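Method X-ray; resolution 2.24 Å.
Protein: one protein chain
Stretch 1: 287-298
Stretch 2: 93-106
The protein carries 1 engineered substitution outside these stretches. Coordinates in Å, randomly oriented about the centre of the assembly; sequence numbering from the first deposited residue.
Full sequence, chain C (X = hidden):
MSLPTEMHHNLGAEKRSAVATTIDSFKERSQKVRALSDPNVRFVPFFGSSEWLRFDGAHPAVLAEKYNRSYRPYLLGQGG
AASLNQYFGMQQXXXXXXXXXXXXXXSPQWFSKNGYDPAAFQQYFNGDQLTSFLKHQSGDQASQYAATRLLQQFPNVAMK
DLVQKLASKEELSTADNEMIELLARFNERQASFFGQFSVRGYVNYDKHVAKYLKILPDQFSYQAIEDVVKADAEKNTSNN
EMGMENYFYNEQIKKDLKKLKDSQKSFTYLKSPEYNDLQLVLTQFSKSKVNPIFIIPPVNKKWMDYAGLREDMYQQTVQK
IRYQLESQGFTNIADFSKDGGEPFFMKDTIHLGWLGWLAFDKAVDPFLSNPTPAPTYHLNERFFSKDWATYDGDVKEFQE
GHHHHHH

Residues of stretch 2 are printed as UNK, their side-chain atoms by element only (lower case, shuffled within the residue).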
# COMPACT_ATOMS: atom_id res chain seq x y z
N LYS C 287 -16.64 27.77 -2.88
CA LYS C 287 -16.80 26.36 -2.53
C LYS C 287 -17.11 26.17 -1.05
O LYS C 287 -17.92 25.32 -0.69
CB LYS C 287 -15.53 25.58 -2.87
CG LYS C 287 -15.28 25.33 -4.34
CD LYS C 287 -13.88 24.79 -4.54
CE LYS C 287 -13.64 24.34 -5.96
NZ LYS C 287 -12.32 23.66 -6.09
N SER C 288 -16.47 26.97 -0.21
CA SER C 288 -16.62 26.87 1.25
C SER C 288 -17.77 27.72 1.78
O SER C 288 -18.08 27.66 2.97
CB SER C 288 -15.32 27.27 1.95
OG SER C 288 -14.19 26.64 1.37
N LYS C 289 -18.39 28.49 0.89
CA LYS C 289 -19.48 29.43 1.22
C LYS C 289 -19.08 30.45 2.29
O LYS C 289 -19.86 30.71 3.21
CB LYS C 289 -20.77 28.69 1.65
CG LYS C 289 -21.29 27.64 0.68
CD LYS C 289 -22.66 27.15 1.11
CE LYS C 289 -23.04 25.87 0.38
NZ LYS C 289 -22.24 24.70 0.83
N VAL C 290 -17.88 31.01 2.18
CA VAL C 290 -17.48 32.04 3.14
C VAL C 290 -17.99 33.41 2.69
O VAL C 290 -18.16 33.66 1.49
CB VAL C 290 -15.93 32.05 3.50
CG1 VAL C 290 -15.27 30.71 3.22
CG2 VAL C 290 -15.18 33.17 2.82
N ASN C 291 -18.27 34.28 3.66
CA ASN C 291 -18.71 35.64 3.39
C ASN C 291 -17.60 36.62 3.77
O ASN C 291 -17.50 37.04 4.92
CB ASN C 291 -20.01 35.95 4.16
CG ASN C 291 -20.64 37.27 3.75
OD1 ASN C 291 -20.36 37.82 2.68
ND2 ASN C 291 -21.52 37.78 4.60
N PRO C 292 -16.75 36.97 2.80
CA PRO C 292 -15.61 37.83 3.04
C PRO C 292 -15.93 39.31 2.93
O PRO C 292 -16.77 39.72 2.12
CB PRO C 292 -14.64 37.43 1.92
CG PRO C 292 -15.52 36.97 0.82
CD PRO C 292 -16.83 36.56 1.38
N ILE C 293 -15.26 40.12 3.74
CA ILE C 293 -15.17 41.55 3.48
C ILE C 293 -13.75 41.87 2.99
O ILE C 293 -12.77 41.56 3.67
CB ILE C 293 -15.63 42.44 4.67
CG1 ILE C 293 -15.62 43.93 4.27
CG2 ILE C 293 -14.81 42.18 5.94
CD1 ILE C 293 -16.55 44.80 5.10
N PHE C 294 -13.66 42.45 1.80
CA PHE C 294 -12.37 42.82 1.22
C PHE C 294 -11.95 44.25 1.57
O PHE C 294 -12.78 45.16 1.60
CB PHE C 294 -12.38 42.61 -0.30
CG PHE C 294 -12.67 41.20 -0.70
CD1 PHE C 294 -11.67 40.22 -0.66
CD2 PHE C 294 -13.95 40.82 -1.10
CE1 PHE C 294 -11.93 38.91 -1.02
CE2 PHE C 294 -14.22 39.51 -1.47
CZ PHE C 294 -13.21 38.55 -1.43
N ILE C 295 -10.66 44.42 1.84
CA ILE C 295 -10.11 45.72 2.19
C ILE C 295 -9.13 46.14 1.10
O ILE C 295 -8.19 45.41 0.78
CB ILE C 295 -9.38 45.69 3.56
CG1 ILE C 295 -10.17 44.89 4.61
CG2 ILE C 295 -9.00 47.10 4.03
CD1 ILE C 295 -11.52 45.46 5.02
N ILE C 296 -9.36 47.32 0.52
CA ILE C 296 -8.45 47.85 -0.48
C ILE C 296 -7.77 49.11 0.08
O ILE C 296 -8.39 50.17 0.11
CB ILE C 296 -9.16 48.14 -1.83
CG1 ILE C 296 -9.96 46.92 -2.29
CG2 ILE C 296 -8.14 48.54 -2.89
CD1 ILE C 296 -10.66 47.09 -3.63
N PRO C 297 -6.51 48.98 0.54
CA PRO C 297 -5.76 50.08 1.15
C PRO C 297 -5.26 51.11 0.13
O PRO C 297 -5.10 50.78 -1.06
CB PRO C 297 -4.54 49.37 1.77
CG PRO C 297 -4.84 47.91 1.69
CD PRO C 297 -5.71 47.75 0.51
N PRO C 298 -5.05 52.36 0.57
CA PRO C 298 -4.36 53.32 -0.28
C PRO C 298 -2.84 53.29 -0.10
O PRO C 298 -2.32 52.63 0.81
CB PRO C 298 -4.91 54.65 0.22
CG PRO C 298 -5.10 54.44 1.68
CD PRO C 298 -5.46 52.98 1.85
N UNK C 93 -7.45 24.28 6.73
CA UNK C 93 -8.53 24.71 7.62
C UNK C 93 -9.89 24.86 6.92
O UNK C 93 -10.71 25.69 7.31
c UNK C 93 -8.15 26.00 8.36
c UNK C 93 -6.67 29.67 7.08
s UNK C 93 -7.34 28.65 8.37
c UNK C 93 -7.64 27.12 7.46
N UNK C 94 -10.12 24.03 5.90
CA UNK C 94 -11.39 24.01 5.15
C UNK C 94 -12.69 23.85 5.96
O UNK C 94 -13.64 24.60 5.71
c UNK C 94 -10.56 22.37 1.69
c UNK C 94 -11.13 23.47 2.56
c UNK C 94 -10.28 24.72 2.47
c UNK C 94 -11.33 22.98 4.00
N UNK C 95 -12.75 22.91 6.94
CA UNK C 95 -13.99 22.85 7.73
C UNK C 95 -14.17 24.04 8.69
O UNK C 95 -15.30 24.34 9.10
c UNK C 95 -12.70 20.81 7.91
c UNK C 95 -13.84 21.55 8.54
c UNK C 95 -11.80 21.86 7.37
N UNK C 96 -13.07 24.71 9.02
CA UNK C 96 -13.07 25.88 9.91
C UNK C 96 -13.44 27.17 9.18
O UNK C 96 -13.69 28.20 9.81
n UNK C 96 -10.32 23.44 10.38
c UNK C 96 -11.43 25.10 11.75
c UNK C 96 -11.21 23.65 11.35
o UNK C 96 -11.82 22.74 11.90
c UNK C 96 -11.69 26.04 10.58
N UNK C 97 -13.48 27.10 7.85
CA UNK C 97 -13.86 28.24 7.01
C UNK C 97 -15.28 28.12 6.48
O UNK C 97 -15.89 29.12 6.12
c UNK C 97 -11.42 28.74 6.12
c UNK C 97 -10.68 28.81 4.80
c UNK C 97 -12.89 28.40 5.84
c UNK C 97 -11.26 30.03 6.90
N UNK C 98 -15.79 26.88 6.43
CA UNK C 98 -17.13 26.56 5.92
C UNK C 98 -18.25 27.37 6.59
O UNK C 98 -18.37 27.36 7.82
o UNK C 98 -17.13 23.99 3.53
o UNK C 98 -19.28 24.07 3.08
c UNK C 98 -17.40 25.05 6.09
c UNK C 98 -18.62 24.52 5.33
c UNK C 98 -18.32 24.17 3.87
N UNK C 99 -19.02 28.08 5.76
CA UNK C 99 -20.13 28.97 6.15
C UNK C 99 -19.75 30.07 7.15
O UNK C 99 -20.48 30.33 8.11
c UNK C 99 -21.72 27.00 5.82
o UNK C 99 -21.62 25.85 6.25
c UNK C 99 -21.35 28.18 6.68
n UNK C 99 -22.16 27.26 4.59
N UNK C 100 -18.60 30.70 6.93
CA UNK C 100 -18.09 31.66 7.90
C UNK C 100 -17.70 33.02 7.31
O UNK C 100 -17.57 33.17 6.11
n UNK C 100 -17.45 27.38 12.03
c UNK C 100 -17.36 30.67 10.11
c UNK C 100 -17.67 28.83 11.75
c UNK C 100 -16.94 29.27 10.48
c UNK C 100 -16.94 31.05 8.70
N UNK C 101 -17.55 34.01 8.18
CA UNK C 101 -17.11 35.33 7.76
C UNK C 101 -15.59 35.46 7.90
O UNK C 101 -15.02 34.99 8.89
c UNK C 101 -19.28 36.62 8.22
c UNK C 101 -17.81 36.43 8.56
o UNK C 101 -19.69 37.97 10.16
n UNK C 101 -20.67 38.60 8.25
c UNK C 101 -19.90 37.79 8.96
N UNK C 102 -14.96 36.07 6.90
CA UNK C 102 -13.52 36.39 6.96
C UNK C 102 -13.23 37.85 6.55
O UNK C 102 -14.09 38.53 5.98
c UNK C 102 -12.64 35.42 6.09
c UNK C 102 -12.78 35.71 4.61
c UNK C 102 -12.95 33.94 6.38
N UNK C 103 -12.03 38.32 6.87
CA UNK C 103 -11.50 39.59 6.38
C UNK C 103 -10.33 39.28 5.45
O UNK C 103 -9.41 38.56 5.82
c UNK C 103 -12.17 40.91 8.42
c UNK C 103 -10.30 41.75 7.00
c UNK C 103 -11.02 40.51 7.54
N UNK C 104 -10.38 39.82 4.23
CA UNK C 104 -9.32 39.59 3.26
C UNK C 104 -8.81 40.91 2.69
O UNK C 104 -9.50 41.56 1.92
c UNK C 104 -7.09 36.29 0.96
c UNK C 104 -6.67 36.91 -0.20
c UNK C 104 -7.26 38.10 -0.62
c UNK C 104 -8.28 38.66 0.14
o UNK C 104 -5.66 36.36 -0.94
c UNK C 104 -9.82 38.66 2.14
c UNK C 104 -8.11 36.86 1.70
c UNK C 104 -8.71 38.05 1.31
N UNK C 105 -7.60 41.29 3.08
CA UNK C 105 -6.93 42.47 2.52
C UNK C 105 -6.47 42.18 1.09
O UNK C 105 -5.93 41.11 0.82
c UNK C 105 -6.22 43.40 4.74
c UNK C 105 -4.84 43.92 2.71
c UNK C 105 -5.72 42.88 3.40
N UNK C 106 -6.75 43.10 0.16
CA UNK C 106 -6.22 43.02 -1.20
C UNK C 106 -5.47 44.30 -1.50
O UNK C 106 -6.06 45.32 -1.85
c UNK C 106 -7.32 42.85 -2.27
c UNK C 106 -9.41 41.57 -2.95
c UNK C 106 -6.70 42.60 -3.64
c UNK C 106 -8.28 41.70 -1.95
O HOH W 1 -23.09 30.07 4.10

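Position 93 carries three carbons and a sulfur in an unbranched chain, out of reach of stretch 1: M93. Position 94 has four carbons forked at the second, and one fork tip lies 4.5 Å from S288 OG; this is L94, its CD1 making that approach. At 95 three carbons close a ring onto the backbone N, and the CA-to-CB bond points away, giving P95. Position 96 has three carbons, the third bearing one O and one N, and touches nothing opposite: Q96.

Position 97 is again four carbons forked at the second, its CB 4.2 Å from V290 CG1. It is L97, and it opens a type II turn that ends at position 100. Position 98 has three carbons, the last with two oxygens, one near K289 NZ: E98. Although its CA-to-CB bond points away overall, the carboxylate comes back, and OE2 forms a long salt bridge, 3.8 Å, with K289 NZ. Position 99 shows two carbons, the second carrying one O and one N, its end near K289 CD: N99, with ND2 3.5 Å from K289 CD. Its positive phi suits the turn, its N donates to S288 O at 3.0 Å, and ND2 donates to a water that weakly reaches K289 O.

Position 100 is four carbons in a row ending in N, its CA-to-CB bond pointing away; K100 contributes backbone here, its O accepting from N291 N at 2.8 Å. Position 101 has three carbons, then one O and one N, near N291 ND2: Q101, its amide hydrogen-bonded elsewhere in the structure.

Position 102 is one carbon carrying two, one near P292 CB: V102, its CG2 3.7 Å from P292 CB. Position 103 has the same trio, a tip near I293 CG2: V103, its CG2 3.8 Å from I293 CG2. At 104 one carbon, near F294 CD1, leads to a six-carbon ring bearing an oxygen: Y104, oblique to the F294 ring, planes at 77°. Position 105 is another trio, a tip near I295 CB: V105, its CG2 4.1 Å from I295 CB. Position 106 has four carbons forked at the first, the longer arm ending near F294 CD1: I106, its CD1 3.5 Å from F294 CD1.

The contact is a parallel strand pairing. Proline has no N-H to give, yet P292 costs the ladder nothing: the bonds on its side come from the flanking N291 N and I293 N, the latter reaching V102 O at 3.0 Å. Side chains alternate: N291, I293 and I295 share a face with Q101, V103 and V105, while P292 and F294 join V102 and Y104 on the other. Charge stays at the exposed entry; apolar side chains make most of the packing in the buried strands, with polar N291 and Q101 paired at their start.

Stretch 2, residues 93-106: MLPQLENKQVVYVI
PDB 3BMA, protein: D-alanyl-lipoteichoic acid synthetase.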